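Local coordinates for chorismate mutase and shikimate 5-dehydrogenase fusion protein (Clostridium acetobutylicum, PDB 3FBT), which probably catalyses the NADPH-linked reduction of 3-dehydroshikimate to shikimate through its dehydrogenase part, the portion in this chain, which in the full-length fusion accompanies a chorismate mutase, at residues V126-G131 with S197-E202; A136-L141 with I149-R154; V31-I36 with I250-S255. All coordinates share one frame; numbering follows the deposited sequence.

Contact 1. Residues V126-G131 with S197-E202; sequences VVLGSG and SPVDKE. With SO4 (sulfate ion), chain E.
L128 meets P198 and V199 because its first torsion (chi1 -45°) sets CG beside the backbone N, and its extended second torsion (chi2 176°) then carries CD1 straight out from the strand. The setting is a Rossmann-type nucleotide-binding fold: strand 124-128 runs into a glycine-rich turn at G129-G131, and these three residues are predicted to bind NADP(+). In such folds the first strand, the glycine-rich turn and the helix after it together bind the dinucleotide. Here one short segment serves two environments, with its strand residue buried among hydrocarbon and its turn open to an anion.

On the buried side a single methyl group does the touching. L128 CD1 reaches P198 CG at 3.6 Å, the two side chains crossing at about a right angle, and it also lies 4.0 Å from V199 CG1. P198 and V199 belong to the loop that leads into helix 201-204, so the contact lays this loop against the end of the strand. Strand 181-184 adds to the surroundings, since I182 touches both L128 and V199, while N184 touches both L128 and P198; Y171 is an aromatic neighbour of L128 and V199. Within the loop, S197 OG donates to V199 O at 3.0 Å, using a lone pair in the carbonyl plane, a bond that closes the chain around P198.

On the polar side the turn receives a sulfate ion, probably from the crystallisation liquor. S130 grips it twice. Its backbone N-H points almost straight at sulfate O3, over 3.2 Å and at 164°, and the chi1 of 60° swings the hydroxyl round to the same ion, where S130 OG donates to sulfate O4 at 2.7 Å.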
# COMPACT_ATOMS: atom_id res chain seq x y z
N VAL A 126 -8.16 29.47 27.34
CA VAL A 126 -6.89 29.98 26.90
C VAL A 126 -6.08 28.99 26.07
O VAL A 126 -5.70 27.94 26.54
CB VAL A 126 -6.05 30.50 28.13
CG1 VAL A 126 -4.65 30.85 27.68
CG2 VAL A 126 -6.76 31.75 28.69
N VAL A 127 -5.79 29.35 24.85
CA VAL A 127 -4.98 28.48 23.99
C VAL A 127 -3.54 28.94 23.82
O VAL A 127 -3.28 30.11 23.43
CB VAL A 127 -5.62 28.36 22.57
CG1 VAL A 127 -4.84 27.35 21.68
CG2 VAL A 127 -7.06 28.01 22.64
N LEU A 128 -2.60 28.03 24.06
CA LEU A 128 -1.20 28.34 23.89
C LEU A 128 -0.65 27.91 22.54
O LEU A 128 -0.71 26.71 22.20
CB LEU A 128 -0.34 27.71 24.98
CG LEU A 128 -0.92 27.85 26.39
CD1 LEU A 128 0.01 27.08 27.32
CD2 LEU A 128 -1.08 29.27 26.76
N GLY A 129 -0.10 28.87 21.80
CA GLY A 129 0.34 28.68 20.41
C GLY A 129 -0.72 28.81 19.31
O GLY A 129 -1.92 28.62 19.53
N SER A 130 -0.26 29.10 18.11
CA SER A 130 -1.15 29.28 16.96
C SER A 130 -1.01 28.28 15.84
O SER A 130 -1.72 28.41 14.85
CB SER A 130 -0.87 30.64 16.35
OG SER A 130 0.48 30.67 15.96
N GLY A 131 -0.08 27.34 15.94
CA GLY A 131 0.04 26.23 15.00
C GLY A 131 -0.34 24.85 15.54
O GLY A 131 -1.10 24.70 16.51
N SER A 197 8.36 24.13 29.39
CA SER A 197 6.97 24.34 29.46
C SER A 197 6.68 25.59 28.64
O SER A 197 7.51 26.49 28.61
CB SER A 197 6.62 24.53 30.89
OG SER A 197 5.26 24.66 31.02
N PRO A 198 5.51 25.67 27.99
CA PRO A 198 5.22 26.99 27.44
C PRO A 198 4.96 28.09 28.50
O PRO A 198 5.15 29.25 28.19
CB PRO A 198 3.95 26.76 26.59
CG PRO A 198 3.27 25.61 27.30
CD PRO A 198 4.42 24.72 27.75
N VAL A 199 4.46 27.77 29.70
CA VAL A 199 4.19 28.81 30.72
C VAL A 199 4.72 28.45 32.12
O VAL A 199 5.10 27.29 32.39
CB VAL A 199 2.67 29.17 30.81
CG1 VAL A 199 2.13 29.69 29.47
CG2 VAL A 199 1.88 28.01 31.17
N ASP A 200 4.79 29.44 33.03
CA ASP A 200 5.26 29.12 34.39
C ASP A 200 4.13 28.48 35.19
O ASP A 200 2.95 28.65 34.85
CB ASP A 200 5.74 30.36 35.16
CG ASP A 200 6.92 31.06 34.50
OD1 ASP A 200 7.97 30.40 34.32
OD2 ASP A 200 6.80 32.29 34.16
N LYS A 201 4.49 27.77 36.25
CA LYS A 201 3.49 27.08 37.12
C LYS A 201 2.52 28.02 37.78
O LYS A 201 1.34 27.72 38.02
CB LYS A 201 4.19 26.33 38.24
CG LYS A 201 3.19 25.76 39.22
CD LYS A 201 3.84 24.81 40.19
CE LYS A 201 2.86 24.50 41.32
NZ LYS A 201 2.78 25.61 42.36
N GLU A 202 3.04 29.19 38.10
CA GLU A 202 2.19 30.29 38.60
C GLU A 202 1.13 30.65 37.59
O GLU A 202 0.06 31.19 37.93
CB GLU A 202 3.11 31.49 38.82
CG GLU A 202 4.34 31.32 37.96
CD GLU A 202 5.22 32.50 37.98
OE1 GLU A 202 5.23 33.18 39.03
OE2 GLU A 202 5.91 32.74 36.95
S SO4 E . 3.32 30.92 18.32
O1 SO4 E . 3.77 31.38 19.66
O2 SO4 E . 4.59 31.01 17.59
O3 SO4 E . 2.90 29.51 18.31
O4 SO4 E . 2.22 31.67 17.72

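Contact 2. Residues A136-L141 with I149-R154; sequences AVLQYL and IYVVTR. With SO4 (sulfate ion), chain E.
Helix segment 136-141, which supplies L138 and L141, runs nearly antiparallel to strand segment 149-153, which supplies I149 and V151, at 166° and with the segment axes 10.1 Å apart at closest approach. The interface between them is entirely aliphatic. I149 uses both of its branches: CD1 comes up against the backbone end of L141, 3.7 Å from L141 CB, while CG2, held anti to the backbone N, lies 3.7 Å from L138 CD2. That same L138 methyl also presses on V151 CG2 at 3.4 Å, tighter than ordinary van der Waals contact, and the two side chains cross at about a right angle. One leucine thus bridges two residues on the same side of the strand, and V127 of the adjoining strand packs against both leucines.

Past the packed residues, T153 and R154 turn to a sulfate ion. T153 OG1 donates to sulfate O4 at 2.7 Å, and R154 N holds O1. The arginine chain bends at chi3 (-36°), bringing its guanidinium edge round to the anion: NH2 reaches O2, in the guanidinium plane, at 2.6 Å and 159°, while NE donates to O1 and only weakly to O2. Backbone and side chain of one residue therefore hold the ion together, a position consistent with that of the 2'-phosphate in NADP-dependent relatives. Strand 124-128, helix 134-143 and strand 148-153 form the beta-alpha-beta crossover that opens a Rossmann fold, with the helix packed along one face of the parallel sheet and running back against the strand direction.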
# COMPACT_ATOMS: atom_id res chain seq x y z
N ALA A 136 -8.14 23.71 14.80
CA ALA A 136 -9.30 22.85 15.10
C ALA A 136 -9.77 23.06 16.54
O ALA A 136 -10.93 23.06 16.79
CB ALA A 136 -8.98 21.39 14.84
N VAL A 137 -8.87 23.23 17.47
CA VAL A 137 -9.21 23.49 18.90
C VAL A 137 -10.02 24.83 19.02
O VAL A 137 -11.03 24.89 19.72
CB VAL A 137 -7.90 23.55 19.70
CG1 VAL A 137 -8.02 24.20 21.10
CG2 VAL A 137 -7.26 22.21 19.80
N LEU A 138 -9.60 25.89 18.31
CA LEU A 138 -10.29 27.20 18.36
C LEU A 138 -11.68 27.12 17.72
O LEU A 138 -12.64 27.69 18.24
CB LEU A 138 -9.46 28.29 17.63
CG LEU A 138 -8.11 28.64 18.27
CD1 LEU A 138 -7.15 29.40 17.33
CD2 LEU A 138 -8.29 29.40 19.64
N GLN A 139 -11.82 26.40 16.61
CA GLN A 139 -13.17 26.21 16.06
C GLN A 139 -14.06 25.47 17.06
O GLN A 139 -15.22 25.85 17.26
CB GLN A 139 -13.15 25.44 14.75
CG GLN A 139 -14.48 25.39 14.13
CD GLN A 139 -14.88 26.77 13.68
OE1 GLN A 139 -14.03 27.57 13.28
NE2 GLN A 139 -16.18 27.07 13.77
N TYR A 140 -13.52 24.41 17.68
CA TYR A 140 -14.32 23.69 18.67
C TYR A 140 -14.77 24.56 19.86
O TYR A 140 -15.95 24.54 20.19
CB TYR A 140 -13.57 22.48 19.17
CG TYR A 140 -14.36 21.62 20.11
CD1 TYR A 140 -15.17 20.56 19.63
CD2 TYR A 140 -14.29 21.84 21.46
CE1 TYR A 140 -15.93 19.76 20.51
CE2 TYR A 140 -15.05 21.06 22.36
CZ TYR A 140 -15.84 20.03 21.90
OH TYR A 140 -16.50 19.29 22.85
N LEU A 141 -13.85 25.31 20.49
CA LEU A 141 -14.17 26.15 21.65
C LEU A 141 -15.29 27.14 21.36
O LEU A 141 -16.21 27.36 22.17
CB LEU A 141 -12.96 26.93 22.14
CG LEU A 141 -11.71 26.19 22.55
CD1 LEU A 141 -10.56 27.19 22.76
CD2 LEU A 141 -11.99 25.29 23.78
N ILE A 149 -12.22 33.34 24.65
CA ILE A 149 -11.14 32.53 24.08
C ILE A 149 -9.90 33.40 23.88
O ILE A 149 -9.93 34.34 23.14
CB ILE A 149 -11.55 31.93 22.73
CG1 ILE A 149 -12.62 30.85 22.96
CG2 ILE A 149 -10.34 31.27 22.05
CD1 ILE A 149 -13.54 30.61 21.73
N TYR A 150 -8.83 33.12 24.59
CA TYR A 150 -7.62 33.80 24.32
C TYR A 150 -6.72 32.90 23.50
O TYR A 150 -6.65 31.73 23.77
CB TYR A 150 -6.93 34.20 25.64
CG TYR A 150 -7.70 35.31 26.33
CD1 TYR A 150 -7.37 36.65 26.09
CD2 TYR A 150 -8.77 35.02 27.18
CE1 TYR A 150 -8.10 37.69 26.72
CE2 TYR A 150 -9.51 36.03 27.81
CZ TYR A 150 -9.17 37.36 27.59
OH TYR A 150 -9.91 38.34 28.21
N VAL A 151 -5.97 33.49 22.57
CA VAL A 151 -4.91 32.80 21.87
C VAL A 151 -3.63 33.45 22.23
O VAL A 151 -3.49 34.65 22.07
CB VAL A 151 -5.13 32.94 20.37
CG1 VAL A 151 -3.98 32.33 19.57
CG2 VAL A 151 -6.55 32.32 19.97
N VAL A 152 -2.68 32.69 22.76
CA VAL A 152 -1.47 33.30 23.25
C VAL A 152 -0.29 32.91 22.36
O VAL A 152 -0.06 31.75 22.15
CB VAL A 152 -1.13 32.85 24.68
CG1 VAL A 152 -0.02 33.76 25.26
CG2 VAL A 152 -2.41 32.80 25.58
N THR A 153 0.46 33.90 21.89
CA THR A 153 1.46 33.71 20.85
C THR A 153 2.83 34.38 21.17
O THR A 153 2.94 35.37 21.94
CB THR A 153 0.91 34.32 19.50
OG1 THR A 153 1.89 34.24 18.45
CG2 THR A 153 0.58 35.76 19.68
N ARG A 154 3.86 33.91 20.50
CA ARG A 154 5.16 34.60 20.59
C ARG A 154 5.18 35.78 19.65
O ARG A 154 6.03 36.65 19.76
CB ARG A 154 6.27 33.66 20.24
CG ARG A 154 6.69 32.87 21.40
CD ARG A 154 7.44 31.69 20.93
NE ARG A 154 6.87 31.18 19.69
CZ ARG A 154 7.52 30.35 18.88
NH1 ARG A 154 8.76 29.96 19.21
NH2 ARG A 154 6.96 29.90 17.77
S SO4 E . 3.32 30.92 18.32
O1 SO4 E . 3.77 31.38 19.66
O2 SO4 E . 4.59 31.01 17.59
O3 SO4 E . 2.90 29.51 18.31
O4 SO4 E . 2.22 31.67 17.72

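Contact 3. Residues V31-I36 with I250-S255; sequences VGIKGI and IWNDIS
Apolar contact comes first, and V31 and I254 make it between them. I254 CD1 approaches V31 CG2 to 3.9 Å, with the two side chains inclined to each other. The isoleucine reaches this far because its chi1 of 51° wedges CG1 between the backbone N and the carbonyl carbon, from where an extended chi2 sends the terminal methyl across.

The second kind of contact sets hydrocarbon against an amide. I33 and N252 come from opposite directions, and I33 CD1 ends above the plane of the asparagine amide, 3.1 Å from N252 ND2. This is shorter than a methyl group would normally settle, and I33 chi2 (-139°) is away from a staggered value, which makes the exact placing of the methyl doubtful. The polar ends of the amide have partners outside the two segments: N252 OD1 is hydrogen-bonded to Y8 OH, and N252 ND2 makes a weak bond to E248 OE1.

Backbone turns form the third group. The left-handed backbone of G32 closes helix 19-31 in a Schellman motif and releases the chain toward strand 35-41 of the substrate-binding domain, the outermost strand of its sheet within this chain. D253 also takes up positive phi where the chain leaves helix 237-252, and its OD2 forms a salt bridge with K93. Beyond the contact, I36 packs on I36 of the second subunit of the dimer.

The chain thus brings the ends of two helices, more than 200 residues apart in sequence, together at the surface. The chemistry implies that the two segments meet through dispersion contacts alone, while the nearby polar groups of N252 and D253 bond to Y8, E248 and K93.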
# COMPACT_ATOMS: atom_id res chain seq x y z
N VAL A 31 -11.85 -4.22 14.77
CA VAL A 31 -13.07 -4.15 13.99
C VAL A 31 -13.07 -5.16 12.86
O VAL A 31 -14.00 -5.15 12.04
CB VAL A 31 -13.36 -2.74 13.40
CG1 VAL A 31 -12.95 -1.64 14.36
CG2 VAL A 31 -12.72 -2.58 12.05
N GLY A 32 -12.04 -6.02 12.80
CA GLY A 32 -11.90 -7.00 11.69
C GLY A 32 -11.68 -6.41 10.29
O GLY A 32 -12.34 -6.78 9.34
N ILE A 33 -10.71 -5.52 10.14
CA ILE A 33 -10.44 -4.97 8.82
C ILE A 33 -9.10 -5.59 8.41
O ILE A 33 -8.17 -5.62 9.21
CB ILE A 33 -10.31 -3.41 8.91
CG1 ILE A 33 -11.68 -2.76 9.14
CG2 ILE A 33 -9.67 -2.80 7.63
CD1 ILE A 33 -11.84 -1.48 8.30
N LYS A 34 -8.98 -6.08 7.18
CA LYS A 34 -7.63 -6.52 6.69
C LYS A 34 -6.96 -5.31 6.03
O LYS A 34 -7.39 -4.89 4.97
CB LYS A 34 -7.74 -7.64 5.65
CG LYS A 34 -6.40 -8.43 5.50
CD LYS A 34 -6.40 -9.36 4.27
CE LYS A 34 -7.45 -8.90 3.21
NZ LYS A 34 -7.55 -9.91 2.10
N GLY A 35 -5.93 -4.75 6.65
CA GLY A 35 -5.44 -3.45 6.27
C GLY A 35 -4.05 -3.24 6.80
O GLY A 35 -3.59 -4.00 7.68
N ILE A 36 -3.36 -2.28 6.21
CA ILE A 36 -2.09 -1.79 6.76
C ILE A 36 -2.16 -0.26 6.79
O ILE A 36 -2.92 0.36 6.01
CB ILE A 36 -0.91 -2.13 5.81
CG1 ILE A 36 -1.07 -1.36 4.48
CG2 ILE A 36 -0.78 -3.70 5.61
CD1 ILE A 36 0.15 -1.55 3.47
N ILE A 250 -14.75 7.19 9.09
CA ILE A 250 -15.09 7.79 7.83
C ILE A 250 -14.62 6.96 6.61
O ILE A 250 -15.32 6.87 5.58
CB ILE A 250 -14.50 9.20 7.77
CG1 ILE A 250 -15.21 10.18 8.76
CG2 ILE A 250 -14.43 9.66 6.35
CD1 ILE A 250 -14.25 11.40 9.20
N TRP A 251 -13.43 6.35 6.70
CA TRP A 251 -12.89 5.54 5.60
C TRP A 251 -13.76 4.29 5.32
O TRP A 251 -14.07 3.98 4.19
CB TRP A 251 -11.41 5.08 5.87
CG TRP A 251 -10.43 6.25 5.93
CD1 TRP A 251 -10.49 7.39 5.23
CD2 TRP A 251 -9.21 6.32 6.73
NE1 TRP A 251 -9.39 8.22 5.59
CE2 TRP A 251 -8.63 7.57 6.52
CE3 TRP A 251 -8.60 5.44 7.62
CZ2 TRP A 251 -7.42 7.94 7.14
CZ3 TRP A 251 -7.45 5.80 8.23
CH2 TRP A 251 -6.86 7.05 8.00
N ASN A 252 -14.09 3.58 6.38
CA ASN A 252 -14.75 2.33 6.25
C ASN A 252 -16.24 2.40 6.51
O ASN A 252 -16.88 1.37 6.56
CB ASN A 252 -14.09 1.37 7.18
CG ASN A 252 -12.61 1.28 6.90
OD1 ASN A 252 -12.21 0.99 5.78
ND2 ASN A 252 -11.78 1.64 7.89
N ASP A 253 -16.78 3.61 6.64
CA ASP A 253 -18.21 3.81 6.94
C ASP A 253 -18.70 2.85 7.97
O ASP A 253 -19.64 2.07 7.70
CB ASP A 253 -19.02 3.66 5.66
CG ASP A 253 -18.84 4.86 4.74
OD1 ASP A 253 -19.02 5.99 5.26
OD2 ASP A 253 -18.50 4.71 3.54
N ILE A 254 -18.03 2.85 9.13
CA ILE A 254 -18.41 2.03 10.30
C ILE A 254 -18.51 2.94 11.54
O ILE A 254 -18.15 4.11 11.46
CB ILE A 254 -17.33 0.94 10.61
CG1 ILE A 254 -15.91 1.55 10.70
CG2 ILE A 254 -17.35 -0.20 9.58
CD1 ILE A 254 -14.86 0.59 11.36
N SER A 255 -18.87 2.39 12.70
CA SER A 255 -18.80 3.10 13.97
C SER A 255 -17.99 2.28 14.89
O SER A 255 -18.20 1.09 14.97
CB SER A 255 -20.18 3.29 14.58
OG SER A 255 -21.00 3.82 13.56

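How the contacts relate
Contacts 1 and 2 are buried and belong to the same parallel sheet, where strands 124-128 and 148-153 are neighbours; their centres lie 11 Å apart. V127 joins them through probable backbone hydrogen bonds to Y150 and V152. Both pair an aliphatic core with the edge of one sulfate site, to which S130 contributes from one and T153 and R154 from the other. Contact 3 is a surface contact beside the substrate-binding domain, on the opposite side of the chain's centre and about 36 Å from contact 1, centre to centre. The sulfate plays no part in it, and an amide takes part beside hydrocarbon.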